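PDB 4O9D: Rik1-associated factor 1 from Schizosaccharomyces pombe, which belongs, here as its WD-repeat propeller domain, to the Clr4 methyltransferase complex, which contributes to the establishment of heterochromatin by methylating histone H3. Local coordinates for residues K44-S49 with S93-S98; F103-A108 with L136-D141. One frame throughout, in Å; residues are numbered along the deposited sequence.

Contact 1: residues K44-S49 with S93-S98. With EDO (1,2-ethanediol), chain C.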
loop_
_atom_site.group_PDB
_atom_site.type_symbol
_atom_site.label_atom_id
_atom_site.label_comp_id
_atom_site.label_asym_id
_atom_site.label_seq_id
_atom_site.Cartn_x
_atom_site.Cartn_y
_atom_site.Cartn_z
ATOM N N LYS A 44 5.371 -16.281 -5.918
ATOM C CA LYS A 44 4.284 -15.804 -6.764
ATOM C C LYS A 44 4.057 -14.345 -6.447
ATOM O O LYS A 44 4.438 -13.892 -5.366
ATOM C CB LYS A 44 3.010 -16.607 -6.486
ATOM C CG LYS A 44 3.136 -18.088 -6.810
ATOM C CD LYS A 44 1.805 -18.801 -6.661
ATOM C CE LYS A 44 1.833 -20.187 -7.293
ATOM N NZ LYS A 44 1.373 -20.138 -8.714
ATOM N N PHE A 45 3.455 -13.616 -7.385
ATOM C CA PHE A 45 3.166 -12.204 -7.187
ATOM C C PHE A 45 1.791 -11.922 -7.782
ATOM O O PHE A 45 1.254 -12.738 -8.526
ATOM C CB PHE A 45 4.232 -11.343 -7.879
ATOM C CG PHE A 45 4.203 -11.456 -9.368
ATOM C CD1 PHE A 45 3.392 -10.624 -10.121
ATOM C CD2 PHE A 45 4.971 -12.427 -10.023
ATOM C CE1 PHE A 45 3.359 -10.731 -11.524
ATOM C CE2 PHE A 45 4.947 -12.548 -11.416
ATOM C CZ PHE A 45 4.140 -11.707 -12.169
ATOM N N ALA A 46 1.228 -10.770 -7.464
ATOM C CA ALA A 46 -0.038 -10.365 -8.043
ATOM C C ALA A 46 -0.056 -8.869 -8.313
ATOM O O ALA A 46 0.544 -8.088 -7.574
ATOM C CB ALA A 46 -1.240 -10.780 -7.125
ATOM N N LEU A 47 -0.762 -8.480 -9.374
ATOM C CA LEU A 47 -0.817 -7.096 -9.831
ATOM C C LEU A 47 -2.259 -6.642 -9.899
ATOM O O LEU A 47 -3.071 -7.291 -10.545
ATOM C CB LEU A 47 -0.232 -6.975 -11.246
ATOM C CG LEU A 47 1.158 -7.550 -11.515
ATOM C CD1 LEU A 47 1.478 -7.474 -13.031
ATOM C CD2 LEU A 47 2.230 -6.820 -10.710
ATOM N N GLY A 48 -2.572 -5.512 -9.262
ATOM C CA GLY A 48 -3.875 -4.905 -9.394
ATOM C C GLY A 48 -3.804 -3.537 -10.029
ATOM O O GLY A 48 -2.962 -2.725 -9.653
ATOM N N SER A 49 -4.699 -3.264 -10.971
ATOM C CA SER A 49 -4.709 -1.973 -11.643
ATOM C C SER A 49 -6.068 -1.299 -11.609
ATOM O O SER A 49 -7.072 -1.880 -11.147
ATOM C CB SER A 49 -4.200 -2.092 -13.092
ATOM O OG SER A 49 -4.913 -3.058 -13.827
ATOM N N SER A 93 -8.125 -1.957 -5.164
ATOM C CA SER A 93 -7.667 -0.991 -4.184
ATOM C C SER A 93 -6.573 -1.592 -3.297
ATOM O O SER A 93 -5.673 -0.888 -2.856
ATOM C CB SER A 93 -8.852 -0.448 -3.361
ATOM O OG SER A 93 -9.505 -1.494 -2.660
ATOM N N ASP A 94 -6.614 -2.891 -3.050
ATOM C CA ASP A 94 -5.541 -3.504 -2.289
ATOM C C ASP A 94 -5.563 -5.002 -2.514
ATOM O O ASP A 94 -6.522 -5.549 -3.040
ATOM C CB ASP A 94 -5.662 -3.181 -0.788
ATOM C CG ASP A 94 -4.278 -3.028 -0.089
ATOM O OD1 ASP A 94 -3.239 -3.352 -0.718
ATOM O OD2 ASP A 94 -4.241 -2.593 1.087
ATOM N N LEU A 95 -4.487 -5.661 -2.129
ATOM C CA LEU A 95 -4.443 -7.108 -2.167
ATOM C C LEU A 95 -3.277 -7.583 -1.339
ATOM O O LEU A 95 -2.322 -6.839 -1.111
ATOM C CB LEU A 95 -4.359 -7.639 -3.602
ATOM C CG LEU A 95 -3.621 -6.818 -4.653
ATOM C CD1 LEU A 95 -2.141 -6.801 -4.387
ATOM C CD2 LEU A 95 -3.921 -7.393 -6.040
ATOM N N CYS A 96 -3.381 -8.807 -0.842
ATOM C CA CYS A 96 -2.300 -9.374 -0.061
ATOM C C CYS A 96 -2.459 -10.880 -0.069
ATOM O O CYS A 96 -3.576 -11.393 -0.084
ATOM C CB CYS A 96 -2.314 -8.832 1.369
ATOM S SG CYS A 96 -3.914 -8.933 2.171
ATOM N N PHE A 97 -1.338 -11.575 -0.081
ATOM C CA PHE A 97 -1.344 -13.032 -0.066
ATOM C C PHE A 97 -1.511 -13.549 1.351
ATOM O O PHE A 97 -1.025 -12.941 2.308
ATOM C CB PHE A 97 -0.030 -13.560 -0.635
ATOM C CG PHE A 97 0.035 -13.525 -2.139
ATOM C CD1 PHE A 97 -0.492 -14.570 -2.888
ATOM C CD2 PHE A 97 0.621 -12.462 -2.806
ATOM C CE1 PHE A 97 -0.424 -14.559 -4.268
ATOM C CE2 PHE A 97 0.681 -12.444 -4.204
ATOM C CZ PHE A 97 0.158 -13.499 -4.926
ATOM N N SER A 98 -2.195 -14.683 1.474
ATOM C CA SER A 98 -2.414 -15.318 2.764
ATOM C C SER A 98 -1.122 -15.795 3.394
ATOM O O SER A 98 -0.180 -16.179 2.692
ATOM C CB SER A 98 -3.359 -16.514 2.585
ATOM O OG SER A 98 -3.320 -17.326 3.725
HETATM C C1 EDO C . -0.398 -17.910 -12.120
HETATM O O1 EDO C . -0.285 -18.851 -11.044
HETATM C C2 EDO C . 0.712 -18.142 -13.147
HETATM O O2 EDO C . 0.798 -19.521 -13.532
#
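Phe97 and Leu95 reach out of one blade of a WD-repeat beta-propeller to meet Ala46 and Gly48 on the second strand of the blade before it. The two strands run antiparallel, at 172° with axes 7.7 Å apart, but belong to separate sheets, so side chains rather than ladder bonds join them. In Phe97 a chi1 of -79° sets CG beside the backbone N and directs the ring toward strand 44-49. The far end of that ring lies against the other backbone: CZ is 3.6 Å from Phe45 C, and CE2 is 3.7 Å from Ala46 N. Both backbone atoms sit at the ring edge, near its plane. Ala46 CB, 3.8 Å from Phe97 CZ, is short enough to let the phenyl come so close to the main chain. Leu95 sends CD2 to within 4.0 Å of Gly48 N, where the absence of a side chain on Gly48 leaves room for this methyl branch. Next to Leu95, a classic beta bulge sets Ser93 and Asp94 both facing Gly107. On the other face of strand 44-49, Phe45 turns away to meet the rings of Phe67 and Phe419. Ala37 of the neighbouring strand and Leu104 of strand 103-108 extend the apolar layer around Phe97. Lys44, partly exposed, lies where this layer ends: its chain leads away to a salt bridge with Asp66. The same amine makes a weak hydrogen bond to a 1,2-ethanediol, probably from the crystallisation liquor, with Lys44 NZ 3.1 Å from its O1.

Contact 2: residues F103-A108 with L136-D141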
loop_
_atom_site.group_PDB
_atom_site.type_symbol
_atom_site.label_atom_id
_atom_site.label_comp_id
_atom_site.label_asym_id
_atom_site.label_seq_id
_atom_site.Cartn_x
_atom_site.Cartn_y
_atom_site.Cartn_z
ATOM N N PHE A 103 -3.752 -18.627 -0.683
ATOM C CA PHE A 103 -4.815 -17.759 -1.178
ATOM C C PHE A 103 -4.362 -16.325 -1.381
ATOM O O PHE A 103 -3.390 -15.883 -0.768
ATOM C CB PHE A 103 -6.002 -17.792 -0.198
ATOM C CG PHE A 103 -6.581 -19.184 -0.005
ATOM C CD1 PHE A 103 -7.380 -19.759 -0.990
ATOM C CD2 PHE A 103 -6.306 -19.917 1.144
ATOM C CE1 PHE A 103 -7.901 -21.050 -0.827
ATOM C CE2 PHE A 103 -6.820 -21.206 1.311
ATOM C CZ PHE A 103 -7.618 -21.766 0.330
ATOM N N LEU A 104 -5.077 -15.626 -2.260
ATOM C CA LEU A 104 -4.893 -14.195 -2.472
ATOM C C LEU A 104 -6.176 -13.451 -2.069
ATOM O O LEU A 104 -7.263 -13.810 -2.512
ATOM C CB LEU A 104 -4.579 -13.917 -3.942
ATOM C CG LEU A 104 -4.457 -12.443 -4.354
ATOM C CD1 LEU A 104 -3.223 -11.779 -3.720
ATOM C CD2 LEU A 104 -4.436 -12.270 -5.902
ATOM N N TYR A 105 -6.041 -12.410 -1.244
ATOM C CA TYR A 105 -7.172 -11.571 -0.854
ATOM C C TYR A 105 -7.163 -10.240 -1.632
ATOM O O TYR A 105 -6.130 -9.548 -1.679
ATOM C CB TYR A 105 -7.095 -11.286 0.657
ATOM C CG TYR A 105 -6.961 -12.510 1.539
ATOM C CD1 TYR A 105 -7.927 -13.512 1.515
ATOM C CD2 TYR A 105 -5.897 -12.651 2.421
ATOM C CE1 TYR A 105 -7.824 -14.628 2.332
ATOM C CE2 TYR A 105 -5.778 -13.764 3.249
ATOM C CZ TYR A 105 -6.755 -14.754 3.209
ATOM O OH TYR A 105 -6.673 -15.879 4.031
ATOM N N THR A 106 -8.290 -9.872 -2.245
ATOM C CA THR A 106 -8.359 -8.596 -2.975
ATOM C C THR A 106 -9.544 -7.728 -2.570
ATOM O O THR A 106 -10.601 -8.235 -2.121
ATOM C CB THR A 106 -8.441 -8.763 -4.519
ATOM O OG1 THR A 106 -9.613 -9.510 -4.858
ATOM C CG2 THR A 106 -7.201 -9.445 -5.091
ATOM N N GLY A 107 -9.361 -6.417 -2.728
ATOM C CA GLY A 107 -10.394 -5.436 -2.449
ATOM C C GLY A 107 -10.576 -4.524 -3.659
ATOM O O GLY A 107 -9.641 -4.269 -4.390
ATOM N N ALA A 108 -11.779 -4.027 -3.881
ATOM C CA ALA A 108 -11.998 -3.186 -5.042
ATOM C C ALA A 108 -13.156 -2.205 -4.869
ATOM O O ALA A 108 -13.886 -2.210 -3.862
ATOM C CB ALA A 108 -12.235 -4.065 -6.302
ATOM N N LEU A 136 -6.488 -3.175 2.807
ATOM C CA LEU A 136 -6.452 -4.458 3.511
ATOM C C LEU A 136 -5.219 -4.579 4.381
ATOM O O LEU A 136 -4.176 -4.055 4.037
ATOM C CB LEU A 136 -6.404 -5.624 2.511
ATOM C CG LEU A 136 -7.611 -5.789 1.600
ATOM C CD1 LEU A 136 -7.340 -6.921 0.584
ATOM C CD2 LEU A 136 -8.857 -6.059 2.442
ATOM N N ALA A 137 -5.351 -5.291 5.493
ATOM C CA ALA A 137 -4.223 -5.656 6.338
ATOM C C ALA A 137 -4.435 -7.094 6.751
ATOM O O ALA A 137 -5.593 -7.560 6.782
ATOM C CB ALA A 137 -4.164 -4.786 7.571
ATOM N N LEU A 138 -3.331 -7.761 7.107
ATOM C CA LEU A 138 -3.323 -9.189 7.460
ATOM C C LEU A 138 -2.499 -9.446 8.732
ATOM O O LEU A 138 -1.341 -9.002 8.853
ATOM C CB LEU A 138 -2.751 -9.986 6.280
ATOM C CG LEU A 138 -2.956 -11.499 6.246
ATOM C CD1 LEU A 138 -4.432 -11.858 6.257
ATOM C CD2 LEU A 138 -2.289 -12.091 5.000
ATOM N N SER A 139 -3.080 -10.157 9.689
ATOM C CA SER A 139 -2.394 -10.394 10.962
ATOM C C SER A 139 -1.432 -11.556 10.835
ATOM O O SER A 139 -1.439 -12.265 9.827
ATOM C CB SER A 139 -3.407 -10.712 12.063
ATOM O OG SER A 139 -3.812 -12.071 11.988
ATOM N N ASP A 140 -0.636 -11.776 11.874
ATOM C CA ASP A 140 0.290 -12.905 11.895
ATOM C C ASP A 140 -0.461 -14.223 11.758
ATOM O O ASP A 140 0.100 -15.192 11.255
ATOM C CB ASP A 140 1.100 -12.941 13.194
ATOM C CG ASP A 140 2.088 -11.792 13.305
ATOM O OD1 ASP A 140 2.398 -11.147 12.267
ATOM O OD2 ASP A 140 2.560 -11.559 14.441
ATOM N N ASP A 141 -1.716 -14.259 12.210
ATOM C CA ASP A 141 -2.527 -15.483 12.118
ATOM C C ASP A 141 -3.541 -15.439 10.977
ATOM O O ASP A 141 -4.594 -16.083 11.059
ATOM C CB ASP A 141 -3.270 -15.757 13.439
ATOM C CG ASP A 141 -2.335 -16.205 14.557
ATOM O OD1 ASP A 141 -1.184 -16.585 14.251
ATOM O OD2 ASP A 141 -2.750 -16.187 15.742
#
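Strands 103-108 and 136-138 run antiparallel at 155°, their axes 8.7 Å apart at closest approach, with Gly107 lying nearest Leu136 at 7.2 Å between CA atoms. Such spacing is that of two propeller blades packed face to face, and side chains fill the gap. Leu136 does so with one methyl: its CD1 stands 3.7 Å from Tyr105 O and 3.9 Å from Gly107 N, against the bare backbone. Gly107 brings no side chain to the side that faces Leu136, so the methyl lies on its main chain. Two residues on, Leu138 meets the ring of Tyr105. A chi1 of -165° places its CG anti to the backbone N and carries it toward strand 103-108. From there the methyl CD1 approaches the ring obliquely, 3.8 Å from Tyr105 CE2, and the two side chains cross at about a right angle. Tyrosine suits the place because its ring carbons take the leucine while OH reaches Asp142 and Thr158 for hydrogen bonds. Thr106 points to the other side of its strand, where OG1 is bonded to His78 and Trp116. Strand 103-108 is flanked in its own sheet by 87-97 and 113-117, while strand 144-148, beside 133-138, adds Leu144 and Val146 to the apolar layer.

In the fold
Both contacts are buried and join successive blades of the propeller: contact 1 packs the blade holding 44-49 on the one holding 87-97 and 103-108, and contact 2 packs that middle blade on the one opened by 133-138. Strands 87-97 and 103-108 are neighbours in one sheet, with a probable hydrogen bond from Ser98 N to Phe103 O at 2.8 Å. Leu95 and Phe97 point toward 44-49, Tyr105 toward 136-138. Each contact pairs leucine with a glycine backbone; contact 1 adds a phenylalanine edge, contact 2 a tyrosine with a polar end. Asp94 OD2 forms a salt bridge to Lys135 and a hydrogen bond to Leu136 N, adding to the polar links on that side.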